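Local coordinates for ribokinase (Staphylococcus aureus, PDB 3RY7), which catalyses the ATP- and magnesium-dependent phosphorylation of ribose at O-5, yielding D-ribose 5-phosphate, at residues H238-Y242 and I275-K280; T250-F256 and A281-V286. All coordinates share one frame. Numbering follows the deposited sequence.

How the contacts relate
Ribokinase illustrates how one helix can serve two sites along its length. Helix 271-283 lends its residues 275-280 to contact 1, where the chain leaving edge strand 236-239 lies over it, and its C-terminal end to contact 2, where it meets the start of helix 252-263. The segments alternate in sequence, and the two centres lie 11 Å apart. Phe256 of contact 2 packs on the helix of contact 1, its CD1 3.2 Å from Gly278 C; separately, Tyr242 CB lies 3.6 Å from Ser283 CB. Contact 1 supplies Asn279 of the ATP site; contact 2 carries Asp254, the proton acceptor, with Thr250 and Thr285 of the potassium site. Both also touch the second subunit.

Contact 1 (H238-Y242 and I275-K280); sequences HIEAY and IDFGNK
An extended segment passes over a regular helix, with Ile239 nearest Asp276 (CA-CA 7.7 Å) and Ala241 nearest Asn279 (6.0 Å). Residues 238-239 end an edge strand of the large sheet; 240-242 continue as loop. Ile239, chi1 m, directs its CB toward the helix, 4.5 Å from CG2 of Ile275, also m. Tyr242, chi1 m, points its ring toward the helix: CD2 lies 3.9 Å from Asn279 CB, Lys280 N sits over one face, and OH donates to Asp276 OD2 at 2.7 Å. Such a helix covering a sheet edge belongs to the alpha/beta fold of PfkB-type sugar kinases, and here it bears Asn279, an ATP-site residue; its ND2 is hydrogen-bonded to Thr228 OG1. Asp276, chi1 t, brings its carboxylate to the tyrosine, while OD1 forms a salt bridge with Lys280 NZ (3.4 Å), its chain extended. One water links Tyr242 N (3.1 Å) to Asn279 O (2.6 Å); another donates to Glu240 O (2.4 Å) and weakly to Asp276 OD2 (3.4 Å).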
# COMPACT_ATOMS: atom_id res chain seq x y z
N HIS A 238 7.65 20.93 23.06
CA HIS A 238 6.61 20.60 22.10
C HIS A 238 7.31 20.37 20.76
O HIS A 238 8.01 21.25 20.25
CB HIS A 238 5.60 21.74 22.03
CG HIS A 238 4.50 21.54 21.04
ND1 HIS A 238 4.72 21.07 19.76
CD2 HIS A 238 3.16 21.78 21.13
CE1 HIS A 238 3.56 21.01 19.11
NE2 HIS A 238 2.61 21.44 19.92
N ILE A 239 7.17 19.17 20.20
CA ILE A 239 7.84 18.79 18.96
C ILE A 239 6.86 18.55 17.81
O ILE A 239 5.87 17.83 18.00
CB ILE A 239 8.68 17.52 19.15
CG1 ILE A 239 9.71 17.72 20.26
CG2 ILE A 239 9.36 17.11 17.85
CD1 ILE A 239 11.01 17.01 20.01
N GLU A 240 7.14 19.12 16.65
CA GLU A 240 6.28 18.99 15.48
C GLU A 240 6.33 17.61 14.85
O GLU A 240 7.37 16.94 14.82
CB GLU A 240 6.65 20.06 14.44
CG GLU A 240 6.34 21.48 14.88
CD GLU A 240 4.87 21.67 15.19
OE1 GLU A 240 4.03 21.21 14.39
OE2 GLU A 240 4.55 22.28 16.24
N ALA A 241 5.17 17.21 14.33
CA ALA A 241 5.02 15.94 13.63
C ALA A 241 5.39 16.03 12.15
O ALA A 241 5.67 17.11 11.63
CB ALA A 241 3.58 15.43 13.79
N TYR A 242 5.39 14.89 11.48
CA TYR A 242 5.56 14.85 10.03
C TYR A 242 4.20 14.69 9.36
O TYR A 242 3.25 15.45 9.64
CB TYR A 242 6.48 13.70 9.64
CG TYR A 242 7.88 13.80 10.20
CD1 TYR A 242 8.98 13.66 9.37
CD2 TYR A 242 8.11 14.04 11.55
CE1 TYR A 242 10.27 13.75 9.86
CE2 TYR A 242 9.41 14.14 12.06
CZ TYR A 242 10.48 13.99 11.20
OH TYR A 242 11.77 14.08 11.66
N ILE A 275 11.77 10.92 20.22
CA ILE A 275 10.44 11.35 19.80
C ILE A 275 10.40 11.72 18.31
O ILE A 275 9.39 11.50 17.62
CB ILE A 275 9.94 12.51 20.67
CG1 ILE A 275 9.65 11.99 22.09
CG2 ILE A 275 8.70 13.15 20.05
CD1 ILE A 275 9.11 13.04 23.03
N ASP A 276 11.52 12.26 17.82
CA ASP A 276 11.68 12.60 16.41
C ASP A 276 11.64 11.33 15.56
O ASP A 276 10.87 11.22 14.60
CB ASP A 276 13.00 13.32 16.18
CG ASP A 276 13.23 13.66 14.72
OD1 ASP A 276 14.15 13.08 14.09
OD2 ASP A 276 12.46 14.49 14.21
N PHE A 277 12.50 10.38 15.91
CA PHE A 277 12.55 9.08 15.27
C PHE A 277 11.20 8.36 15.29
O PHE A 277 10.81 7.73 14.30
CB PHE A 277 13.59 8.22 15.96
CG PHE A 277 13.76 6.86 15.34
CD1 PHE A 277 14.70 6.66 14.33
CD2 PHE A 277 13.02 5.77 15.79
CE1 PHE A 277 14.88 5.40 13.76
CE2 PHE A 277 13.20 4.51 15.23
CZ PHE A 277 14.14 4.32 14.22
N GLY A 278 10.48 8.46 16.41
CA GLY A 278 9.16 7.86 16.53
C GLY A 278 8.18 8.51 15.57
O GLY A 278 7.35 7.84 14.96
N ASN A 279 8.27 9.83 15.44
CA ASN A 279 7.40 10.56 14.53
C ASN A 279 7.75 10.28 13.07
O ASN A 279 6.86 10.28 12.21
CB ASN A 279 7.41 12.06 14.85
CG ASN A 279 6.46 12.43 15.98
OD1 ASN A 279 5.36 11.86 16.11
ND2 ASN A 279 6.86 13.39 16.81
N LYS A 280 9.02 10.00 12.79
CA LYS A 280 9.42 9.56 11.45
C LYS A 280 8.75 8.23 11.13
O LYS A 280 7.95 8.14 10.18
CB LYS A 280 10.94 9.40 11.33
CG LYS A 280 11.68 10.71 11.03
CD LYS A 280 13.19 10.50 11.08
CE LYS A 280 13.95 11.83 11.14
NZ LYS A 280 15.43 11.64 11.30
O HOH W 1 9.21 15.34 14.92
O HOH W 2 4.80 11.94 12.09

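Contact 2 (T250-F256 and A281-V286)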
# COMPACT_ATOMS: atom_id res chain seq x y z
N THR A 250 -3.82 3.62 10.41
CA THR A 250 -2.71 2.88 9.85
C THR A 250 -1.74 2.38 10.93
O THR A 250 -0.57 2.13 10.66
CB THR A 250 -1.94 3.80 8.90
OG1 THR A 250 -1.72 5.06 9.57
CG2 THR A 250 -2.76 4.07 7.65
N ALA A 251 -2.24 2.23 12.16
CA ALA A 251 -1.38 1.86 13.29
C ALA A 251 -0.23 2.85 13.47
O ALA A 251 0.88 2.45 13.83
CB ALA A 251 -0.83 0.46 13.10
N ALA A 252 -0.48 4.13 13.21
CA ALA A 252 0.55 5.16 13.31
C ALA A 252 0.94 5.41 14.77
O ALA A 252 2.12 5.49 15.10
CB ALA A 252 0.08 6.46 12.67
N GLY A 253 -0.06 5.53 15.64
CA GLY A 253 0.16 5.70 17.07
C GLY A 253 1.03 4.61 17.67
O GLY A 253 1.99 4.88 18.41
N ASP A 254 0.71 3.37 17.33
CA ASP A 254 1.44 2.22 17.88
C ASP A 254 2.83 2.17 17.30
O ASP A 254 3.77 1.78 17.99
CB ASP A 254 0.69 0.92 17.59
CG ASP A 254 -0.63 0.84 18.32
OD1 ASP A 254 -0.71 1.36 19.46
OD2 ASP A 254 -1.58 0.26 17.75
N THR A 255 2.94 2.57 16.03
CA THR A 255 4.24 2.63 15.36
C THR A 255 5.13 3.71 16.00
O THR A 255 6.34 3.54 16.11
CB THR A 255 4.07 2.90 13.83
OG1 THR A 255 3.31 1.83 13.23
CG2 THR A 255 5.43 3.04 13.14
N PHE A 256 4.52 4.81 16.43
CA PHE A 256 5.27 5.87 17.12
C PHE A 256 5.87 5.32 18.42
O PHE A 256 7.05 5.51 18.71
CB PHE A 256 4.37 7.07 17.42
CG PHE A 256 5.00 8.06 18.37
CD1 PHE A 256 6.01 8.91 17.94
CD2 PHE A 256 4.58 8.13 19.70
CE1 PHE A 256 6.60 9.82 18.83
CE2 PHE A 256 5.16 9.03 20.59
CZ PHE A 256 6.17 9.88 20.16
N ALA A 281 9.07 7.21 11.93
CA ALA A 281 8.52 5.87 11.73
C ALA A 281 7.03 5.97 11.48
O ALA A 281 6.51 5.40 10.52
CB ALA A 281 8.80 5.01 12.94
N SER A 282 6.34 6.72 12.33
CA SER A 282 4.90 6.89 12.21
C SER A 282 4.44 7.48 10.86
O SER A 282 3.37 7.12 10.35
CB SER A 282 4.39 7.76 13.36
OG SER A 282 3.01 7.96 13.27
N SER A 283 5.22 8.40 10.29
CA SER A 283 4.79 9.09 9.06
C SER A 283 4.81 8.15 7.85
O SER A 283 3.92 8.21 7.01
CB SER A 283 5.64 10.33 8.80
OG SER A 283 6.94 9.95 8.38
N LEU A 284 5.83 7.29 7.80
CA LEU A 284 5.97 6.24 6.80
C LEU A 284 4.73 5.36 6.66
O LEU A 284 4.58 4.59 5.70
CB LEU A 284 7.15 5.36 7.18
CG LEU A 284 8.50 6.02 6.90
CD1 LEU A 284 9.64 5.05 7.15
CD2 LEU A 284 8.52 6.53 5.45
N THR A 285 3.83 5.41 7.64
CA THR A 285 2.67 4.56 7.61
C THR A 285 1.55 5.17 6.84
O THR A 285 0.69 4.48 6.40
CB THR A 285 2.10 4.08 9.01
OG1 THR A 285 1.40 5.12 9.68
CG2 THR A 285 3.12 3.45 9.89
N VAL A 286 1.54 6.47 6.71
CA VAL A 286 0.49 7.11 5.94
C VAL A 286 1.01 7.51 4.55
O VAL A 286 0.36 8.27 3.82
CB VAL A 286 -0.05 8.36 6.66
CG1 VAL A 286 -0.74 7.96 7.96
CG2 VAL A 286 1.08 9.34 6.94
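Polar groups at the start of a helix can be satisfied from several sources: here a carboxylate meets backbone amides, while threonine and serine hydroxyls reach certain carbonyls. Ala251 is the N-cap of helix 252-263. Its carbonyl O receives Thr255 N at 3.0 Å and Thr255 OG1 at 2.6 Å; the hydroxyl is satisfied by its own segment, while CG2 packs 3.7 Å from Ala281 O. The amides of Ala252 and Gly253 are met by the carboxylate of Asp248, which also takes Thr250 N. In segment 281-286, Ser282 O accepts both Thr285 N (3.2 Å) and Thr285 OG1 (2.9 Å), and a type I turn from Ser283 to Val286 carries the chain onward, with Val286 N bonded to Ser283 O (3.0 Å). Two probable hydrogen bonds join the segments: one between Thr250 OG1 and Thr285 OG1 (3.1 Å), the other between Ser282 OG and Ala252 O (3.2 Å), an oxygen already bonded to Phe256 N (2.8 Å). The closest CA pair, Ala252 with Ser282 at 4.8 Å, reflects these small residues. Asp254 faces elsewhere, its two carboxylate oxygens held by Gln46 and Asn45. Thr250 and Thr285, with nearby Asp248, are assigned to the potassium site, and segment 250-256 also carries Gly253 of the ATP site and Asp254, the assigned proton acceptor, at a helix start typical of the ribokinase family.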